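P450 epoxidase (Sorangium cellulosum, PDB 1Q5D) is a cytochrome P450, a helix-rich haem enzyme with a small beta-sheet region and the haem enclosed in its interior. Local coordinates at residues G47-T53 with E324-L329; V61-F67 with L313-G317; L334-F340 with A354-Y358. Residue numbers count along the deposited sequence, not the author numbering.

Overall arrangement
Along the chain the segments come in the order 47-53, 61-67, 313-317, 324-329, 334-340, 354-358, so contact 2 is nested inside the loop closed by contact 1, and contact 3 follows both. Contact 1 lies within the mixed five-stranded sheet. Contact 2 lies at its margin, about 11 Å away between centres, since Phe67 opens the outermost strand 67-68; Val61 and Phe67 pack on Leu52, Leu328 and Val326. Contact 3 is centred about 18 Å from contact 1 and about 19 Å from contact 2. Helix 55-62 runs between them: its first residues meet contact 3, its last belong to contact 2. Each includes a ligand-pocket residue: Phe327 touches EPB, while Phe62, Ala357 and Tyr358 line the haem pocket.

Contact 1 of 3, residues G47-T53 with E324-L329; sequences GRSWVLT and EMVFLL
Two parallel neighbours in the mixed beta sheet of the P450 fold, strands 49-52 and 325-329, run with axes 4.4 Å apart at 25°. In register are Trp50 with Val326, Val51 with Phe327 and Leu52 with Leu328. The ladder is Trp50 N to Met325 O (2.9 Å), Phe327 N to Trp50 O (2.6 Å), Leu52 N to Phe327 O (2.8 Å) and Leu329 N to Leu52 O (2.9 Å). Ser49, Val51, Met325 and Phe327 share one face. Val51 (t) sets CG2 4.1 Å from Phe327 CB; Phe327, chi1 at -105°, turns its ring edge to Ser49 OG and touches EPB. Met325 (t, t, p) curls CE to 3.6 Å from Gly47 O. On the other face, against helix 55-62, Leu52 (m, t) brings CD1 within 3.8 Å of Val326 CG1. Trp50 (m, chi2 100°) carries its indole to Glu324 (m, t), whose OE1 also accepts from Lys321 N; Trp50 NE1 donates to Glu324 OE1 at 3.0 Å.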
loop_
_atom_site.group_PDB
_atom_site.type_symbol
_atom_site.label_atom_id
_atom_site.label_comp_id
_atom_site.label_asym_id
_atom_site.label_seq_id
_atom_site.Cartn_x
_atom_site.Cartn_y
_atom_site.Cartn_z
ATOM N N GLY A 47 -8.066 13.418 14.095
ATOM C CA GLY A 47 -8.453 12.248 13.339
ATOM C C GLY A 47 -9.866 11.804 13.660
ATOM O O GLY A 47 -10.435 10.988 12.951
ATOM N N ARG A 48 -10.437 12.338 14.741
ATOM C CA ARG A 48 -11.778 11.938 15.169
ATOM C C ARG A 48 -11.899 10.423 15.293
ATOM O O ARG A 48 -12.865 9.828 14.815
ATOM C CB ARG A 48 -12.864 12.435 14.204
ATOM C CG ARG A 48 -12.953 13.948 14.006
ATOM C CD ARG A 48 -13.229 14.343 12.559
ATOM N NE ARG A 48 -14.557 13.932 12.125
ATOM C CZ ARG A 48 -14.895 13.647 10.873
ATOM N NH1 ARG A 48 -14.010 13.700 9.892
ATOM N NH2 ARG A 48 -16.136 13.299 10.600
ATOM N N SER A 49 -10.924 9.784 15.918
ATOM C CA SER A 49 -11.008 8.338 16.066
ATOM C C SER A 49 -10.089 7.850 17.167
ATOM O O SER A 49 -9.161 8.543 17.560
ATOM C CB SER A 49 -10.644 7.647 14.750
ATOM O OG SER A 49 -9.262 7.758 14.511
ATOM N N TRP A 50 -10.367 6.654 17.670
ATOM C CA TRP A 50 -9.476 5.999 18.614
ATOM C C TRP A 50 -8.247 5.455 17.891
ATOM O O TRP A 50 -8.326 5.152 16.701
ATOM C CB TRP A 50 -10.223 4.856 19.281
ATOM C CG TRP A 50 -11.362 5.322 20.128
ATOM C CD1 TRP A 50 -12.694 5.341 19.793
ATOM C CD2 TRP A 50 -11.273 5.840 21.455
ATOM N NE1 TRP A 50 -13.433 5.831 20.843
ATOM C CE2 TRP A 50 -12.583 6.152 21.873
ATOM C CE3 TRP A 50 -10.213 6.057 22.349
ATOM C CZ2 TRP A 50 -12.864 6.664 23.143
ATOM C CZ3 TRP A 50 -10.497 6.589 23.609
ATOM C CH2 TRP A 50 -11.812 6.876 23.989
ATOM N N VAL A 51 -7.137 5.303 18.618
ATOM C CA VAL A 51 -5.866 4.833 18.052
ATOM C C VAL A 51 -5.316 3.712 18.930
ATOM O O VAL A 51 -5.103 3.906 20.139
ATOM C CB VAL A 51 -4.825 5.963 17.977
ATOM C CG1 VAL A 51 -3.465 5.443 17.514
ATOM C CG2 VAL A 51 -5.297 7.080 17.032
ATOM N N LEU A 52 -5.087 2.544 18.335
ATOM C CA LEU A 52 -4.497 1.420 19.066
ATOM C C LEU A 52 -3.006 1.311 18.775
ATOM O O LEU A 52 -2.589 1.260 17.603
ATOM C CB LEU A 52 -5.224 0.118 18.722
ATOM C CG LEU A 52 -6.657 0.030 19.251
ATOM C CD1 LEU A 52 -7.442 -1.044 18.524
ATOM C CD2 LEU A 52 -6.640 -0.235 20.756
ATOM N N THR A 53 -2.204 1.248 19.842
ATOM C CA THR A 53 -0.754 1.337 19.735
ATOM C C THR A 53 0.030 0.028 19.862
ATOM O O THR A 53 1.210 0.015 19.564
ATOM C CB THR A 53 -0.206 2.279 20.808
ATOM O OG1 THR A 53 -0.642 1.819 22.101
ATOM C CG2 THR A 53 -0.810 3.684 20.676
ATOM N N GLU A 324 -18.028 4.654 15.773
ATOM C CA GLU A 324 -16.787 5.389 15.974
ATOM C C GLU A 324 -15.622 4.710 15.250
ATOM O O GLU A 324 -15.518 3.485 15.222
ATOM C CB GLU A 324 -16.458 5.522 17.467
ATOM C CG GLU A 324 -17.365 6.480 18.237
ATOM C CD GLU A 324 -16.771 6.924 19.570
ATOM O OE1 GLU A 324 -16.351 6.057 20.376
ATOM O OE2 GLU A 324 -16.708 8.149 19.811
ATOM N N MET A 325 -14.742 5.524 14.684
ATOM C CA MET A 325 -13.601 5.035 13.930
ATOM C C MET A 325 -12.451 4.621 14.850
ATOM O O MET A 325 -12.213 5.215 15.914
ATOM C CB MET A 325 -13.135 6.096 12.906
ATOM C CG MET A 325 -12.013 5.620 11.978
ATOM S SD MET A 325 -11.870 6.613 10.462
ATOM C CE MET A 325 -11.139 8.028 11.115
ATOM N N VAL A 326 -11.737 3.581 14.442
ATOM C CA VAL A 326 -10.554 3.168 15.166
ATOM C C VAL A 326 -9.382 2.996 14.207
ATOM O O VAL A 326 -9.498 2.277 13.211
ATOM C CB VAL A 326 -10.799 1.823 15.897
ATOM C CG1 VAL A 326 -9.635 1.503 16.793
ATOM C CG2 VAL A 326 -12.125 1.867 16.695
ATOM N N PHE A 327 -8.272 3.666 14.509
ATOM C CA PHE A 327 -7.028 3.530 13.772
ATOM C C PHE A 327 -6.109 2.498 14.415
ATOM O O PHE A 327 -5.853 2.536 15.618
ATOM C CB PHE A 327 -6.293 4.866 13.718
ATOM C CG PHE A 327 -6.369 5.559 12.384
ATOM C CD1 PHE A 327 -7.159 6.698 12.224
ATOM C CD2 PHE A 327 -5.622 5.105 11.298
ATOM C CE1 PHE A 327 -7.212 7.362 10.988
ATOM C CE2 PHE A 327 -5.672 5.762 10.066
ATOM C CZ PHE A 327 -6.470 6.896 9.916
ATOM N N LEU A 328 -5.625 1.575 13.599
ATOM C CA LEU A 328 -4.645 0.584 14.015
ATOM C C LEU A 328 -3.299 1.185 13.702
ATOM O O LEU A 328 -2.985 1.363 12.533
ATOM C CB LEU A 328 -4.846 -0.693 13.187
ATOM C CG LEU A 328 -5.976 -1.618 13.634
ATOM C CD1 LEU A 328 -7.235 -0.885 14.059
ATOM C CD2 LEU A 328 -6.309 -2.683 12.593
ATOM N N LEU A 329 -2.521 1.543 14.728
ATOM C CA LEU A 329 -1.236 2.228 14.524
ATOM C C LEU A 329 -0.131 1.259 14.108
ATOM O O LEU A 329 0.699 0.865 14.926
ATOM C CB LEU A 329 -0.822 3.036 15.770
ATOM C CG LEU A 329 0.321 4.046 15.646
ATOM C CD1 LEU A 329 0.099 5.080 14.504
ATOM C CD2 LEU A 329 0.589 4.780 16.989
HETATM O O HOH W 1 -15.139 8.493 14.400
#

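Contact 2 of 3, residues V61-F67 with L313-G317; sequences VFRDERF and LEYCG
The segment 61-67 leaves the end of helix 55-62, with Asp64 N bonded to Val61 O (3.0 Å), and then makes a type I turn from Asp64 to Phe67 closed by Phe67 N to Asp64 O (2.8 Å). In the partner segment, Leu313-Tyr315 is an extended strand, after which Cys316 (58/27) and Gly317 (92/13) take positive phi and turn the chain back toward strand 318-320. The backbones stay well apart, with CA atoms of Arg66 and Leu313 8.7 Å apart and those of Val61 and Tyr315 10.1 Å, so side chains bridge the gap.

Tyr315 (t, chi2 96°) has the largest covered area, 73 Å². Phe67 (m, chi2 90°) directs its ring edge at the Tyr315 face in a T-shaped pair, centroids 5.4 Å apart and planes at 87°. Val61 CG2 lies 3.8 Å from Tyr315 CZ, and a water joins Tyr315 OH (2.5 Å) to Asp64 OD1 (2.9 Å). Leu313 (p, t) places CD1 3.7 Å from Phe67 CZ and over one face of the Arg66 guanidinium, 3.8 Å from Arg66 CZ. That guanidinium is held by a salt bridge, Arg66 NH2 to Asp64 OD1 (2.7 Å), with Arg66 NE to Asp64 OD2 at 2.9 Å. Asp64 OD2 also accepts from Arg66 N (3.0 Å), an Asx turn. Phe67 also packs on Val326 of the main sheet, and Phe62, which takes no part in this contact, touches the haem. The arrangement is a beta hairpin, 313-315 with 318-320, folded over the helix-to-strand connection at the edge of the P450 sheet.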
loop_
_atom_site.group_PDB
_atom_site.type_symbol
_atom_site.label_atom_id
_atom_site.label_comp_id
_atom_site.label_asym_id
_atom_site.label_seq_id
_atom_site.Cartn_x
_atom_site.Cartn_y
_atom_site.Cartn_z
ATOM N N VAL A 61 -7.926 -6.827 16.623
ATOM C CA VAL A 61 -8.969 -6.087 15.919
ATOM C C VAL A 61 -9.127 -6.535 14.457
ATOM O O VAL A 61 -10.238 -6.581 13.933
ATOM C CB VAL A 61 -8.730 -4.564 15.998
ATOM C CG1 VAL A 61 -9.593 -3.819 14.994
ATOM C CG2 VAL A 61 -9.015 -4.070 17.410
ATOM N N PHE A 62 -8.022 -6.856 13.800
ATOM C CA PHE A 62 -8.090 -7.357 12.428
ATOM C C PHE A 62 -9.104 -8.500 12.339
ATOM O O PHE A 62 -9.841 -8.621 11.359
ATOM C CB PHE A 62 -6.710 -7.845 11.961
ATOM C CG PHE A 62 -5.863 -6.782 11.300
ATOM C CD1 PHE A 62 -6.190 -6.286 10.047
ATOM C CD2 PHE A 62 -4.724 -6.301 11.924
ATOM C CE1 PHE A 62 -5.400 -5.323 9.437
ATOM C CE2 PHE A 62 -3.938 -5.334 11.331
ATOM C CZ PHE A 62 -4.271 -4.848 10.083
ATOM N N ARG A 63 -9.146 -9.325 13.381
ATOM C CA ARG A 63 -9.990 -10.513 13.401
ATOM C C ARG A 63 -11.201 -10.404 14.333
ATOM O O ARG A 63 -11.777 -11.421 14.730
ATOM C CB ARG A 63 -9.146 -11.726 13.786
ATOM C CG ARG A 63 -8.218 -12.180 12.678
ATOM C CD ARG A 63 -8.937 -12.525 11.382
ATOM N NE ARG A 63 -9.057 -13.970 11.201
ATOM C CZ ARG A 63 -8.034 -14.780 10.956
ATOM N NH1 ARG A 63 -6.800 -14.292 10.858
ATOM N NH2 ARG A 63 -8.241 -16.084 10.812
ATOM N N ASP A 64 -11.588 -9.181 14.678
ATOM C CA ASP A 64 -12.704 -8.961 15.594
ATOM C C ASP A 64 -13.928 -8.469 14.826
ATOM O O ASP A 64 -13.971 -7.320 14.391
ATOM C CB ASP A 64 -12.304 -7.941 16.657
ATOM C CG ASP A 64 -13.291 -7.872 17.810
ATOM O OD1 ASP A 64 -12.835 -7.654 18.952
ATOM O OD2 ASP A 64 -14.530 -8.007 17.673
ATOM N N GLU A 65 -14.926 -9.334 14.663
ATOM C CA GLU A 65 -16.077 -9.009 13.822
ATOM C C GLU A 65 -16.918 -7.856 14.368
ATOM O O GLU A 65 -17.784 -7.332 13.669
ATOM C CB GLU A 65 -16.952 -10.243 13.579
ATOM C CG GLU A 65 -16.592 -11.003 12.311
ATOM C CD GLU A 65 -15.616 -12.135 12.575
ATOM O OE1 GLU A 65 -15.548 -13.079 11.757
ATOM O OE2 GLU A 65 -14.918 -12.085 13.610
ATOM N N ARG A 66 -16.652 -7.460 15.607
ATOM C CA ARG A 66 -17.270 -6.265 16.175
ATOM C C ARG A 66 -16.805 -5.000 15.438
ATOM O O ARG A 66 -17.468 -3.965 15.482
ATOM C CB ARG A 66 -16.948 -6.152 17.670
ATOM C CG ARG A 66 -17.630 -7.194 18.556
ATOM C CD ARG A 66 -17.197 -7.156 20.017
ATOM N NE ARG A 66 -15.746 -7.238 20.188
ATOM C CZ ARG A 66 -15.124 -7.090 21.353
ATOM N NH1 ARG A 66 -15.823 -6.855 22.454
ATOM N NH2 ARG A 66 -13.801 -7.172 21.424
ATOM N N PHE A 67 -15.661 -5.091 14.761
ATOM C CA PHE A 67 -15.102 -3.945 14.049
ATOM C C PHE A 67 -15.252 -4.096 12.542
ATOM O O PHE A 67 -14.681 -5.009 11.947
ATOM C CB PHE A 67 -13.637 -3.755 14.433
ATOM C CG PHE A 67 -13.431 -3.381 15.881
ATOM C CD1 PHE A 67 -13.259 -4.359 16.849
ATOM C CD2 PHE A 67 -13.413 -2.049 16.272
ATOM C CE1 PHE A 67 -13.070 -4.015 18.183
ATOM C CE2 PHE A 67 -13.224 -1.698 17.598
ATOM C CZ PHE A 67 -13.050 -2.684 18.556
ATOM N N LEU A 313 -18.928 -0.750 22.929
ATOM C CA LEU A 313 -18.080 -1.748 23.582
ATOM C C LEU A 313 -16.965 -1.092 24.379
ATOM O O LEU A 313 -16.639 0.070 24.152
ATOM C CB LEU A 313 -17.495 -2.741 22.568
ATOM C CG LEU A 313 -16.523 -2.239 21.493
ATOM C CD1 LEU A 313 -15.793 -3.416 20.851
ATOM C CD2 LEU A 313 -17.249 -1.439 20.427
ATOM N N GLU A 314 -16.405 -1.841 25.327
ATOM C CA GLU A 314 -15.236 -1.405 26.085
ATOM C C GLU A 314 -14.007 -2.113 25.534
ATOM O O GLU A 314 -14.032 -3.325 25.311
ATOM C CB GLU A 314 -15.399 -1.718 27.580
ATOM C CG GLU A 314 -15.625 -0.490 28.458
ATOM C CD GLU A 314 -17.015 0.105 28.279
ATOM O OE1 GLU A 314 -17.219 1.278 28.646
ATOM O OE2 GLU A 314 -17.908 -0.600 27.770
ATOM N N TYR A 315 -12.933 -1.362 25.314
ATOM C CA TYR A 315 -11.729 -1.922 24.704
ATOM C C TYR A 315 -10.471 -1.242 25.239
ATOM O O TYR A 315 -10.278 -0.033 25.058
ATOM C CB TYR A 315 -11.804 -1.806 23.170
ATOM C CG TYR A 315 -11.046 -2.882 22.421
ATOM C CD1 TYR A 315 -11.694 -4.026 21.962
ATOM C CD2 TYR A 315 -9.680 -2.763 22.180
ATOM C CE1 TYR A 315 -10.996 -5.025 21.286
ATOM C CE2 TYR A 315 -8.976 -3.750 21.502
ATOM C CZ TYR A 315 -9.639 -4.875 21.055
ATOM O OH TYR A 315 -8.949 -5.860 20.381
ATOM N N CYS A 316 -9.617 -2.026 25.895
ATOM C CA CYS A 316 -8.354 -1.523 26.432
ATOM C C CYS A 316 -8.580 -0.375 27.427
ATOM O O CYS A 316 -7.719 0.485 27.603
ATOM C CB CYS A 316 -7.423 -1.074 25.299
ATOM S SG CYS A 316 -6.789 -2.405 24.234
ATOM N N GLY A 317 -9.749 -0.365 28.062
ATOM C CA GLY A 317 -10.067 0.633 29.070
ATOM C C GLY A 317 -10.766 1.857 28.505
ATOM O O GLY A 317 -10.889 2.880 29.183
HETATM O O HOH W 2 -10.022 -7.998 19.642
#

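Contact 3 of 3, residues L334-F340 with A354-Y358; sequences LRDGTVF and ASLAY. With HEM (protoporphyrin IX containing Fe), chain B.
Leu334, Ala354 and Phe340 bury the most surface where two irregular segments meet, both in the long non-helical region between helix 330-333 and helix 368-385. Leu334 (m, t) follows directly on the short helix and points at 354-358, its CA 6.5 Å from that of Ser355. Its CD2 rests 3.5 Å from Leu356 N and 4.2 Å from Leu356 CB, while its CD1 lies 4.0 Å from Ser355 OG and 4.3 Å from Ala357 CB.

Beyond Leu334 the chain curls back through an Asx turn: Asp336 OD1 accepts from Thr338 N (3.1 Å) and Thr338 OG1 (2.9 Å), and Asp336 O takes Val339 N (3.0 Å) and Phe340 N (3.1 Å). This return presents Val339 (t) and Phe340 (m, chi2 -86°) to the small Ala354. Val339 CG1 stands 4.0 Å and Phe340 CE1 3.8 Å from Ala354 CB, and the ring edge also meets the Ala354-Ser355 peptide, with Phe340 CZ 3.9 Å from Ser355 N. Phe340 makes a cation-pi pair with Arg296 of helix 287-297.

The segment 354-358 then runs on to the haem. Ser355 (t) accepts a weak bond from Ala357 N at its OG (3.4 Å); Ala357 O comes 3.4 Å from haem CMA, and Tyr358 CE2 3.5 Å from haem C3B. Tyr358 is backbone-bonded to Cys365, probably the thiolate ligand, as in other P450s. Both segments probably belong to the meander of the P450 fold, and 354-358 leads from it into the haem-binding loop.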
loop_
_atom_site.group_PDB
_atom_site.type_symbol
_atom_site.label_atom_id
_atom_site.label_comp_id
_atom_site.label_asym_id
_atom_site.label_seq_id
_atom_site.Cartn_x
_atom_site.Cartn_y
_atom_site.Cartn_z
ATOM N N LEU A 334 4.355 -2.616 15.067
ATOM C CA LEU A 334 5.437 -3.384 14.469
ATOM C C LEU A 334 6.759 -3.094 15.145
ATOM O O LEU A 334 7.766 -3.718 14.815
ATOM C CB LEU A 334 5.511 -3.166 12.946
ATOM C CG LEU A 334 4.259 -3.656 12.205
ATOM C CD1 LEU A 334 4.432 -3.679 10.692
ATOM C CD2 LEU A 334 3.806 -5.034 12.707
ATOM N N ARG A 335 6.754 -2.167 16.109
ATOM C CA ARG A 335 7.919 -1.961 16.962
ATOM C C ARG A 335 7.688 -2.466 18.388
ATOM O O ARG A 335 8.415 -2.116 19.303
ATOM C CB ARG A 335 8.341 -0.482 16.997
ATOM C CG ARG A 335 8.958 0.029 15.706
ATOM C CD ARG A 335 10.313 -0.555 15.388
ATOM N NE ARG A 335 10.953 0.131 14.270
ATOM C CZ ARG A 335 11.776 1.160 14.376
ATOM N NH1 ARG A 335 12.100 1.640 15.568
ATOM N NH2 ARG A 335 12.295 1.705 13.284
ATOM N N ASP A 336 6.667 -3.292 18.566
ATOM C CA ASP A 336 6.295 -3.781 19.876
ATOM C C ASP A 336 7.300 -4.837 20.351
ATOM O O ASP A 336 7.416 -5.900 19.752
ATOM C CB ASP A 336 4.880 -4.348 19.802
ATOM C CG ASP A 336 4.263 -4.555 21.161
ATOM O OD1 ASP A 336 4.996 -4.881 22.112
ATOM O OD2 ASP A 336 3.049 -4.433 21.361
ATOM N N GLY A 337 8.032 -4.527 21.423
ATOM C CA GLY A 337 9.093 -5.391 21.921
ATOM C C GLY A 337 8.636 -6.680 22.573
ATOM O O GLY A 337 9.437 -7.589 22.810
ATOM N N THR A 338 7.355 -6.785 22.873
ATOM C CA THR A 338 6.850 -8.048 23.385
ATOM C C THR A 338 6.655 -9.051 22.254
ATOM O O THR A 338 6.363 -10.215 22.499
ATOM C CB THR A 338 5.552 -7.869 24.187
ATOM O OG1 THR A 338 4.499 -7.430 23.321
ATOM C CG2 THR A 338 5.696 -6.742 25.200
ATOM N N VAL A 339 6.836 -8.602 21.013
ATOM C CA VAL A 339 6.586 -9.474 19.870
ATOM C C VAL A 339 7.823 -9.662 18.993
ATOM O O VAL A 339 8.111 -10.768 18.542
ATOM C CB VAL A 339 5.381 -8.982 19.037
ATOM C CG1 VAL A 339 5.270 -9.761 17.740
ATOM C CG2 VAL A 339 4.090 -9.115 19.841
ATOM N N PHE A 340 8.551 -8.583 18.745
ATOM C CA PHE A 340 9.789 -8.659 17.983
ATOM C C PHE A 340 10.932 -8.307 18.916
ATOM O O PHE A 340 10.919 -7.243 19.529
ATOM C CB PHE A 340 9.762 -7.697 16.776
ATOM C CG PHE A 340 8.519 -7.821 15.925
ATOM C CD1 PHE A 340 8.453 -8.765 14.903
ATOM C CD2 PHE A 340 7.419 -7.005 16.150
ATOM C CE1 PHE A 340 7.327 -8.895 14.132
ATOM C CE2 PHE A 340 6.268 -7.138 15.393
ATOM C CZ PHE A 340 6.225 -8.084 14.368
ATOM N N ALA A 354 5.344 -12.519 12.061
ATOM C CA ALA A 354 4.332 -11.772 12.813
ATOM C C ALA A 354 4.066 -10.368 12.246
ATOM O O ALA A 354 3.153 -9.678 12.697
ATOM C CB ALA A 354 4.715 -11.689 14.299
ATOM N N SER A 355 4.847 -9.940 11.264
ATOM C CA SER A 355 4.589 -8.619 10.658
ATOM C C SER A 355 3.140 -8.519 10.163
ATOM O O SER A 355 2.642 -9.451 9.545
ATOM C CB SER A 355 5.587 -8.334 9.544
ATOM O OG SER A 355 5.288 -7.101 8.887
ATOM N N LEU A 356 2.464 -7.408 10.454
ATOM C CA LEU A 356 1.071 -7.178 10.012
ATOM C C LEU A 356 1.010 -6.222 8.808
ATOM O O LEU A 356 -0.079 -5.780 8.396
ATOM C CB LEU A 356 0.221 -6.576 11.154
ATOM C CG LEU A 356 0.123 -7.330 12.483
ATOM C CD1 LEU A 356 -0.307 -6.411 13.631
ATOM C CD2 LEU A 356 -0.858 -8.466 12.350
ATOM N N ALA A 357 2.176 -5.923 8.257
ATOM C CA ALA A 357 2.344 -4.968 7.148
ATOM C C ALA A 357 1.364 -5.185 5.984
ATOM O O ALA A 357 0.920 -4.220 5.350
ATOM C CB ALA A 357 3.792 -4.982 6.664
ATOM N N TYR A 358 1.003 -6.443 5.715
ATOM C CA TYR A 358 0.060 -6.742 4.634
ATOM C C TYR A 358 -1.304 -7.152 5.154
ATOM O O TYR A 358 -2.106 -7.728 4.416
ATOM C CB TYR A 358 0.605 -7.833 3.712
ATOM C CG TYR A 358 1.809 -7.414 2.906
ATOM C CD1 TYR A 358 3.095 -7.722 3.332
ATOM C CD2 TYR A 358 1.664 -6.712 1.707
ATOM C CE1 TYR A 358 4.205 -7.350 2.589
ATOM C CE2 TYR A 358 2.786 -6.327 0.961
ATOM C CZ TYR A 358 4.042 -6.655 1.407
ATOM O OH TYR A 358 5.157 -6.305 0.676
HETATM C CHA HEM B . -5.352 -4.411 1.179
HETATM C CHB HEM B . -0.820 -3.244 2.333
HETATM C CHC HEM B . 0.510 -3.844 -2.305
HETATM C CHD HEM B . -4.102 -4.422 -3.527
HETATM C C1A HEM B . -4.223 -4.133 1.903
HETATM C C2A HEM B . -4.140 -4.046 3.343
HETATM C C3A HEM B . -2.893 -3.704 3.663
HETATM C C4A HEM B . -2.143 -3.574 2.435
HETATM C CMA HEM B . -2.342 -3.497 5.101
HETATM C CAA HEM B . -5.312 -4.306 4.319
HETATM C CBA HEM B . -5.951 -2.985 4.759
HETATM C CGA HEM B . -7.027 -3.271 5.793
HETATM O O1A HEM B . -7.769 -2.319 6.192
HETATM O O2A HEM B . -7.165 -4.457 6.210
HETATM C C1B HEM B . -0.105 -3.315 1.173
HETATM C C2B HEM B . 1.315 -3.076 1.099
HETATM C C3B HEM B . 1.682 -3.220 -0.164
HETATM C C4B HEM B . 0.517 -3.565 -0.952
HETATM C CMB HEM B . 2.263 -2.679 2.263
HETATM C CAB HEM B . 3.145 -3.048 -0.608
HETATM C CBB HEM B . 3.472 -2.800 -1.872
HETATM C C1C HEM B . -0.605 -4.094 -3.047
HETATM C C2C HEM B . -0.648 -4.396 -4.461
HETATM C C3C HEM B . -1.935 -4.552 -4.786
HETATM C C4C HEM B . -2.730 -4.367 -3.586
HETATM C CMC HEM B . 0.611 -4.504 -5.362
HETATM C CAC HEM B . -2.590 -4.876 -6.141
HETATM C CBC HEM B . -1.862 -5.310 -7.166
HETATM C C1D HEM B . -4.858 -4.404 -2.382
HETATM C C2D HEM B . -6.291 -4.429 -2.384
HETATM C C3D HEM B . -6.690 -4.432 -0.926
HETATM C C4D HEM B . -5.455 -4.386 -0.191
HETATM C CMD HEM B . -7.215 -4.471 -3.611
HETATM C CAD HEM B . -8.114 -4.494 -0.350
HETATM C CBD HEM B . -8.288 -5.935 0.147
HETATM C CGD HEM B . -9.647 -6.123 0.773
HETATM O O1D HEM B . -10.156 -5.146 1.381
HETATM O O2D HEM B . -10.234 -7.241 0.659
HETATM N NA HEM B . -2.987 -3.842 1.368
HETATM N NB HEM B . -0.591 -3.622 -0.099
HETATM N NC HEM B . -1.887 -4.075 -2.559
HETATM N ND HEM B . -4.394 -4.369 -1.078
HETATM FE FE HEM B . -2.417 -4.128 -0.565
HETATM O O HOH W 3 -2.727 -1.950 -0.729
#